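Local atomic coordinates of putative large adhesion protein (Lap) involved in biofilm formation (PDB entry 6M8M), a protein that binds sugars through a calcium-dependent PA14 domain, as seen with glucose, and is thought to let a large RTX adhesin attach the bacterium during biofilm formation. Residues G127-R132 / L192-G197. Residues are numbered along the deposited sequence; the frame is centred on the assembly and turned at random.
Sequences GTYQFR and LREQGG
Gln-130 and Arg-193 form a hydrogen-bonded pair between antiparallel strands 128-136 and 186-194 of the all-beta PA14 domain. Their side chains run side by side on one face of the sheet. CG of Gln-130 is anti to the backbone N (chi1 -178°), and the chain stays extended out to the amide. Arg-193 turns its guanidinium edge to that amide, and the two planes lie 23° apart. Both donors converge on one oxygen: NE and NH2 of Arg-193 donate hydrogen bonds to OE1 of Gln-130, at 2.9 Å and 2.8 Å. Gln-130 NE2 hydrogen-bonds to the carbonyl of Gly-162 on strand 158-166, so both ends of the amide are held.

On the other face, Leu-192 sets CD1 over the centre of the Phe-131 ring, 3.8 Å from its centroid, a CH-pi contact. Phe-202 meets the same ring edge-to-face. Tyr-129 lies obliquely against Glu-194, with CE1 of Tyr-129 3.9 Å from CB of Glu-194. The tyrosine hydroxyl hydrogen-bonds to the carbonyl of Gln-125.

Past this last bridge the chain makes a type II turn, Glu-194 to Gly-197. N of Gln-195 still hydrogen-bonds to O of Thr-128 at 2.9 Å, and one water joins Thr-128 N to Glu-194 OE2.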
loop_
_atom_site.group_PDB
_atom_site.type_symbol
_atom_site.label_atom_id
_atom_site.label_comp_id
_atom_site.label_asym_id
_atom_site.label_seq_id
_atom_site.Cartn_x
_atom_site.Cartn_y
_atom_site.Cartn_z
ATOM N N GLY A 127 1.803 2.232 22.510
ATOM C CA GLY A 127 0.960 1.055 22.529
ATOM C C GLY A 127 1.484 -0.038 21.635
ATOM O O GLY A 127 2.547 0.072 21.024
ATOM N N THR A 128 0.699 -1.107 21.604
ATOM C CA THR A 128 0.965 -2.321 20.847
ATOM C C THR A 128 -0.174 -2.482 19.856
ATOM O O THR A 128 -1.344 -2.448 20.243
ATOM C CB THR A 128 1.050 -3.528 21.780
ATOM O OG1 THR A 128 2.047 -3.259 22.781
ATOM C CG2 THR A 128 1.362 -4.787 21.006
ATOM N N TYR A 129 0.175 -2.594 18.583
ATOM C CA TYR A 129 -0.772 -2.537 17.483
ATOM C C TYR A 129 -0.513 -3.693 16.527
ATOM O O TYR A 129 0.476 -4.416 16.637
ATOM C CB TYR A 129 -0.655 -1.187 16.756
ATOM C CG TYR A 129 -0.902 -0.001 17.671
ATOM C CD1 TYR A 129 -2.186 0.456 17.904
ATOM C CD2 TYR A 129 0.149 0.643 18.312
ATOM C CE1 TYR A 129 -2.418 1.525 18.751
ATOM C CE2 TYR A 129 -0.083 1.715 19.162
ATOM C CZ TYR A 129 -1.365 2.143 19.384
ATOM O OH TYR A 129 -1.628 3.226 20.223
ATOM N N GLN A 130 -1.400 -3.854 15.549
ATOM C CA GLN A 130 -1.326 -4.988 14.641
ATOM C C GLN A 130 -2.140 -4.690 13.396
ATOM O O GLN A 130 -3.287 -4.248 13.489
ATOM C CB GLN A 130 -1.873 -6.233 15.336
ATOM C CG GLN A 130 -1.809 -7.505 14.534
ATOM C CD GLN A 130 -2.352 -8.674 15.327
ATOM O OE1 GLN A 130 -3.351 -8.541 16.022
ATOM N NE2 GLN A 130 -1.689 -9.813 15.248
ATOM N N PHE A 131 -1.551 -4.970 12.234
ATOM C CA PHE A 131 -2.241 -4.860 10.962
ATOM C C PHE A 131 -2.808 -6.211 10.536
ATOM O O PHE A 131 -2.261 -7.270 10.846
ATOM C CB PHE A 131 -1.280 -4.393 9.869
ATOM C CG PHE A 131 -0.860 -2.955 9.967
ATOM C CD1 PHE A 131 -1.670 -1.955 9.477
ATOM C CD2 PHE A 131 0.374 -2.615 10.497
ATOM C CE1 PHE A 131 -1.259 -0.625 9.543
ATOM C CE2 PHE A 131 0.781 -1.293 10.558
ATOM C CZ PHE A 131 -0.033 -0.300 10.075
ATOM N N ARG A 132 -3.881 -6.146 9.758
ATOM C CA ARG A 132 -4.416 -7.278 9.008
ATOM C C ARG A 132 -4.658 -6.781 7.593
ATOM O O ARG A 132 -5.208 -5.694 7.406
ATOM C CB ARG A 132 -5.684 -7.845 9.637
ATOM C CG ARG A 132 -6.205 -9.064 8.890
ATOM C CD ARG A 132 -7.305 -9.750 9.665
ATOM N NE ARG A 132 -8.503 -8.944 9.686
ATOM C CZ ARG A 132 -9.646 -9.314 10.255
ATOM N NH1 ARG A 132 -9.732 -10.493 10.861
ATOM N NH2 ARG A 132 -10.693 -8.508 10.214
ATOM N N LEU A 192 -6.101 -1.893 10.939
ATOM C CA LEU A 192 -5.212 -1.709 12.083
ATOM C C LEU A 192 -6.033 -1.836 13.353
ATOM O O LEU A 192 -7.161 -1.337 13.420
ATOM C CB LEU A 192 -4.579 -0.323 12.001
ATOM C CG LEU A 192 -3.632 0.049 13.141
ATOM C CD1 LEU A 192 -2.407 -0.822 13.169
ATOM C CD2 LEU A 192 -3.196 1.510 13.004
ATOM N N ARG A 193 -5.470 -2.497 14.356
ATOM C CA ARG A 193 -6.068 -2.508 15.681
ATOM C C ARG A 193 -4.998 -2.287 16.731
ATOM O O ARG A 193 -3.811 -2.542 16.519
ATOM C CB ARG A 193 -6.785 -3.816 15.980
ATOM C CG ARG A 193 -5.891 -5.015 16.121
ATOM C CD ARG A 193 -6.765 -6.204 16.395
ATOM N NE ARG A 193 -6.042 -7.451 16.374
ATOM C CZ ARG A 193 -6.598 -8.632 16.644
ATOM N NH1 ARG A 193 -7.881 -8.702 16.989
ATOM N NH2 ARG A 193 -5.877 -9.726 16.582
ATOM N N GLU A 194 -5.437 -1.837 17.897
ATOM C CA GLU A 194 -4.649 -1.959 19.107
ATOM C C GLU A 194 -4.854 -3.358 19.657
ATOM O O GLU A 194 -5.928 -3.947 19.512
ATOM C CB GLU A 194 -5.096 -0.918 20.125
ATOM C CG GLU A 194 -4.218 -0.873 21.356
ATOM C CD GLU A 194 -4.494 0.323 22.262
ATOM O OE1 GLU A 194 -5.435 1.095 21.980
ATOM O OE2 GLU A 194 -3.763 0.502 23.259
ATOM N N GLN A 195 -3.807 -3.920 20.248
ATOM C CA GLN A 195 -3.917 -5.203 20.928
ATOM C C GLN A 195 -5.083 -5.175 21.911
ATOM O O GLN A 195 -5.225 -4.240 22.705
ATOM C CB GLN A 195 -2.608 -5.465 21.668
ATOM C CG GLN A 195 -2.534 -6.782 22.429
ATOM C CD GLN A 195 -1.241 -6.889 23.193
ATOM O OE1 GLN A 195 -0.431 -7.791 22.975
ATOM N NE2 GLN A 195 -1.027 -5.957 24.092
ATOM N N GLY A 196 -5.924 -6.212 21.847
ATOM C CA GLY A 196 -7.100 -6.280 22.687
ATOM C C GLY A 196 -8.276 -5.504 22.159
ATOM O O GLY A 196 -9.319 -5.438 22.831
ATOM N N GLY A 197 -8.138 -4.893 20.993
ATOM C CA GLY A 197 -9.204 -4.132 20.402
ATOM C C GLY A 197 -9.656 -4.660 19.055
ATOM O O GLY A 197 -9.225 -5.728 18.608
HETATM O O HOH W 1 -1.521 -1.059 23.432
#